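Local structure of internalin C2 (4FHO) at residues V139-N145 with Y161-N167. The protein is a leucine-rich-repeat protein of the internalin family from Listeria monocytogenes, probably presenting a curved surface for binding host or other partner molecules. Residues are numbered along the deposited sequence.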
ATOM      1  N   VAL A 139      -5.012  -5.986  -2.941  1.00 60.11           N
ATOM      2  CA  VAL A 139      -3.747  -6.454  -2.377  1.00 54.77           C
ATOM      3  C   VAL A 139      -3.273  -5.415  -1.346  1.00 64.35           C
ATOM      4  O   VAL A 139      -3.070  -4.230  -1.674  1.00 58.53           O
ATOM      5  CB  VAL A 139      -2.712  -6.677  -3.506  1.00 57.87           C
ATOM      6  CG1 VAL A 139      -1.368  -7.185  -2.965  1.00 53.16           C
ATOM      7  CG2 VAL A 139      -3.260  -7.675  -4.533  1.00 64.27           C
ATOM      8  N   LEU A 140      -3.114  -5.857  -0.099  1.00 55.71           N
ATOM      9  CA  LEU A 140      -2.678  -4.992   0.979  1.00 55.97           C
ATOM     10  C   LEU A 140      -1.550  -5.637   1.763  1.00 52.97           C
ATOM     11  O   LEU A 140      -1.728  -6.732   2.283  1.00 54.66           O
ATOM     12  CB  LEU A 140      -3.863  -4.654   1.888  1.00 52.98           C
ATOM     13  CG  LEU A 140      -3.586  -3.682   3.042  1.00 61.83           C
ATOM     14  CD1 LEU A 140      -2.947  -2.359   2.579  1.00 54.17           C
ATOM     15  CD2 LEU A 140      -4.866  -3.413   3.831  1.00 59.85           C
ATOM     16  N   TYR A 141      -0.397  -4.963   1.827  1.00 48.11           N
ATOM     17  CA  TYR A 141       0.710  -5.373   2.700  1.00 53.06           C
ATOM     18  C   TYR A 141       0.824  -4.412   3.879  1.00 54.63           C
ATOM     19  O   TYR A 141       1.120  -3.234   3.695  1.00 52.96           O
ATOM     20  CB  TYR A 141       2.046  -5.408   1.956  1.00 52.86           C
ATOM     21  CG  TYR A 141       2.095  -6.180   0.659  1.00 49.43           C
ATOM     22  CD1 TYR A 141       1.712  -5.587  -0.551  1.00 59.52           C
ATOM     23  CD2 TYR A 141       2.592  -7.495   0.614  1.00 59.99           C
ATOM     24  CE1 TYR A 141       1.787  -6.294  -1.767  1.00 53.56           C
ATOM     25  CE2 TYR A 141       2.657  -8.211  -0.591  1.00 60.43           C
ATOM     26  CZ  TYR A 141       2.261  -7.604  -1.775  1.00 59.78           C
ATOM     27  OH  TYR A 141       2.331  -8.285  -2.963  1.00 64.53           O
ATOM     28  N   LEU A 142       0.662  -4.939   5.089  1.00 54.50           N
ATOM     29  CA  LEU A 142       0.800  -4.176   6.332  1.00 53.35           C
ATOM     30  C   LEU A 142       1.890  -4.720   7.271  1.00 53.17           C
ATOM     31  O   LEU A 142       1.924  -4.362   8.439  1.00 56.91           O
ATOM     32  CB  LEU A 142      -0.558  -4.164   7.036  1.00 50.88           C
ATOM     33  CG  LEU A 142      -1.671  -3.371   6.335  1.00 63.08           C
ATOM     34  CD1 LEU A 142      -2.994  -3.483   7.102  1.00 59.58           C
ATOM     35  CD2 LEU A 142      -1.330  -1.900   6.131  1.00 57.71           C
ATOM     36  N   ASP A 143       2.814  -5.521   6.735  1.00 50.23           N
ATOM     37  CA  ASP A 143       3.806  -6.259   7.534  1.00 53.86           C
ATOM     38  C   ASP A 143       4.831  -5.355   8.176  1.00 50.77           C
ATOM     39  O   ASP A 143       5.139  -4.318   7.627  1.00 49.28           O
ATOM     40  CB  ASP A 143       4.591  -7.252   6.665  1.00 57.69           C
ATOM     41  CG  ASP A 143       3.684  -8.184   5.920  1.00 60.61           C
ATOM     42  OD1 ASP A 143       3.275  -9.204   6.491  1.00 72.72           O
ATOM     43  OD2 ASP A 143       3.319  -7.835   4.786  1.00 64.81           O
ATOM     44  N   LEU A 144       5.348  -5.770   9.334  1.00 46.69           N
ATOM     45  CA  LEU A 144       6.505  -5.117   9.983  1.00 50.78           C
ATOM     46  C   LEU A 144       6.177  -3.671  10.444  1.00 50.80           C
ATOM     47  O   LEU A 144       6.946  -2.741  10.244  1.00 47.82           O
ATOM     48  CB  LEU A 144       7.752  -5.190   9.089  1.00 51.11           C
ATOM     49  CG  LEU A 144       8.223  -6.613   8.700  1.00 57.16           C
ATOM     50  CD1 LEU A 144       9.031  -6.639   7.398  1.00 56.05           C
ATOM     51  CD2 LEU A 144       9.043  -7.127   9.857  1.00 52.87           C
ATOM     52  N   ASN A 145       5.006  -3.518  11.034  1.00 52.38           N
ATOM     53  CA  ASN A 145       4.544  -2.283  11.650  1.00 50.52           C
ATOM     54  C   ASN A 145       4.207  -2.582  13.121  1.00 55.16           C
ATOM     55  O   ASN A 145       4.711  -3.559  13.686  1.00 55.15           O
ATOM     56  CB  ASN A 145       3.386  -1.747  10.794  1.00 49.71           C
ATOM     57  CG  ASN A 145       3.871  -1.190   9.465  1.00 49.82           C
ATOM     58  OD1 ASN A 145       4.677  -0.293   9.444  1.00 50.52           O
ATOM     59  ND2 ASN A 145       3.399  -1.747   8.362  1.00 46.89           N
ATOM     60  N   TYR A 161      -5.608 -10.553  -1.201  1.00 62.35           N
ATOM     61  CA  TYR A 161      -4.306 -10.812  -0.552  1.00 61.43           C
ATOM     62  C   TYR A 161      -4.133  -9.827   0.586  1.00 62.97           C
ATOM     63  O   TYR A 161      -4.117  -8.614   0.348  1.00 61.38           O
ATOM     64  CB  TYR A 161      -3.189 -10.655  -1.579  1.00 65.59           C
ATOM     65  CG  TYR A 161      -1.802 -11.047  -1.110  1.00 55.19           C
ATOM     66  CD1 TYR A 161      -1.053 -10.186  -0.304  1.00 63.71           C
ATOM     67  CD2 TYR A 161      -1.215 -12.255  -1.501  1.00 65.56           C
ATOM     68  CE1 TYR A 161       0.223 -10.527   0.126  1.00 63.58           C
ATOM     69  CE2 TYR A 161       0.077 -12.596  -1.081  1.00 62.99           C
ATOM     70  CZ  TYR A 161       0.783 -11.724  -0.261  1.00 63.63           C
ATOM     71  OH  TYR A 161       2.051 -12.013   0.183  1.00 67.02           O
ATOM     72  N   LEU A 162      -4.003 -10.345   1.809  1.00 60.82           N
ATOM     73  CA  LEU A 162      -3.761  -9.522   3.003  1.00 61.32           C
ATOM     74  C   LEU A 162      -2.547 -10.065   3.741  1.00 60.34           C
ATOM     75  O   LEU A 162      -2.545 -11.217   4.153  1.00 67.12           O
ATOM     76  CB  LEU A 162      -4.975  -9.506   3.935  1.00 60.72           C
ATOM     77  CG  LEU A 162      -4.884  -8.719   5.260  1.00 62.27           C
ATOM     78  CD1 LEU A 162      -4.495  -7.251   5.042  1.00 61.17           C
ATOM     79  CD2 LEU A 162      -6.174  -8.801   6.065  1.00 58.27           C
ATOM     80  N   SER A 163      -1.545  -9.210   3.943  1.00 57.06           N
ATOM     81  CA  SER A 163      -0.350  -9.561   4.669  1.00 52.24           C
ATOM     82  C   SER A 163      -0.230  -8.634   5.876  1.00 57.33           C
ATOM     83  O   SER A 163      -0.082  -7.428   5.713  1.00 53.05           O
ATOM     84  CB  SER A 163       0.838  -9.435   3.723  1.00 62.69           C
ATOM     85  OG  SER A 163       1.958 -10.054   4.258  1.00 61.47           O
ATOM     86  N   ILE A 164      -0.280  -9.217   7.074  1.00 54.17           N
ATOM     87  CA  ILE A 164      -0.245  -8.496   8.356  1.00 58.85           C
ATOM     88  C   ILE A 164       0.782  -9.071   9.343  1.00 53.63           C
ATOM     89  O   ILE A 164       0.694  -8.821  10.546  1.00 55.62           O
ATOM     90  CB  ILE A 164      -1.651  -8.451   9.011  1.00 62.74           C
ATOM     91  CG1 ILE A 164      -2.226  -9.860   9.206  1.00 65.37           C
ATOM     92  CG2 ILE A 164      -2.596  -7.580   8.185  1.00 63.94           C
ATOM     93  CD1 ILE A 164      -3.408  -9.903  10.154  1.00 63.98           C
ATOM     94  N   GLY A 165       1.794  -9.776   8.833  1.00 57.26           N
ATOM     95  CA  GLY A 165       2.830 -10.383   9.670  1.00 56.84           C
ATOM     96  C   GLY A 165       3.681  -9.382  10.425  1.00 56.48           C
ATOM     97  O   GLY A 165       3.790  -8.248  10.007  1.00 56.38           O
ATOM     98  N   ASN A 166       4.218  -9.785  11.575  1.00 54.95           N
ATOM     99  CA  ASN A 166       5.029  -8.909  12.442  1.00 53.99           C
ATOM    100  C   ASN A 166       4.287  -7.622  12.832  1.00 54.82           C
ATOM    101  O   ASN A 166       4.713  -6.519  12.502  1.00 53.28           O
ATOM    102  CB  ASN A 166       6.393  -8.610  11.795  1.00 53.92           C
ATOM    103  CG  ASN A 166       7.200  -9.863  11.539  1.00 60.86           C
ATOM    104  OD1 ASN A 166       7.869 -10.364  12.433  1.00 57.60           O
ATOM    105  ND2 ASN A 166       7.136 -10.374  10.327  1.00 57.62           N
ATOM    106  N   ASN A 167       3.115  -7.799  13.430  1.00 52.19           N
ATOM    107  CA  ASN A 167       2.347  -6.709  14.022  1.00 53.63           C
ATOM    108  C   ASN A 167       1.957  -7.145  15.449  1.00 58.10           C
ATOM    109  O   ASN A 167       2.607  -8.034  15.999  1.00 61.60           O
ATOM    110  CB  ASN A 167       1.174  -6.362  13.081  1.00 54.30           C
ATOM    111  CG  ASN A 167       1.582  -5.447  11.952  1.00 51.60           C
ATOM    112  OD1 ASN A 167       1.868  -4.294  12.188  1.00 52.72           O
ATOM    113  ND2 ASN A 167       1.624  -5.959  10.721  1.00 49.17           N
TER
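The Tyr161 ring meets Val139 and Tyr141 obliquely: its CD1 is 4.0 Å from Val139 CG1 and its CE1 3.4 Å from Tyr141 CE2, the two tyrosine planes inclined at 52°. These side chains share one face of the parallel sheet with Ser163. On the other face, Leu140 CD2 packs 4.0 Å from Leu162 CD1 in the hydrophobic core; Leu142 CB lies 4.1 Å from Ile164 CG2, both at the third hydrophobic position of the LxxLxLxxN repeat. The axes of strands 139-141 and 161-163 approach to 4.9 Å and diverge by 4°, stitched by Leu140 N to Tyr161 O (3.0 Å), Ser163 N to Leu140 O (3.0 Å) and Leu142 N to Ser163 O (2.7 Å). Beyond the strands the same 22-residue offset persists, with Leu144 N bonded to Gly165 O at 3.0 Å. Ser163 OG faces the Asp143 carboxylate, 2.7 Å from both OD1 and OD2, and OD1 accepts a weak bond from Gly165 N at 2.8 Å. Asn167 ND2 bridges the repeats, donating to Leu142 O (2.8 Å) and to Ile164 O of its own turn (3.0 Å); Asn145 repeats the pattern one coil earlier, reaching Leu120 O, and Asn189 one coil later, reaching Ile164 O. This is the repeated asparagine position of a leucine-rich-repeat solenoid: the buried amides of Asn145 and Asn167 each satisfy a carbonyl of their own coil and one of the preceding coil, so polar bonding continues where the regular strand pairing ends.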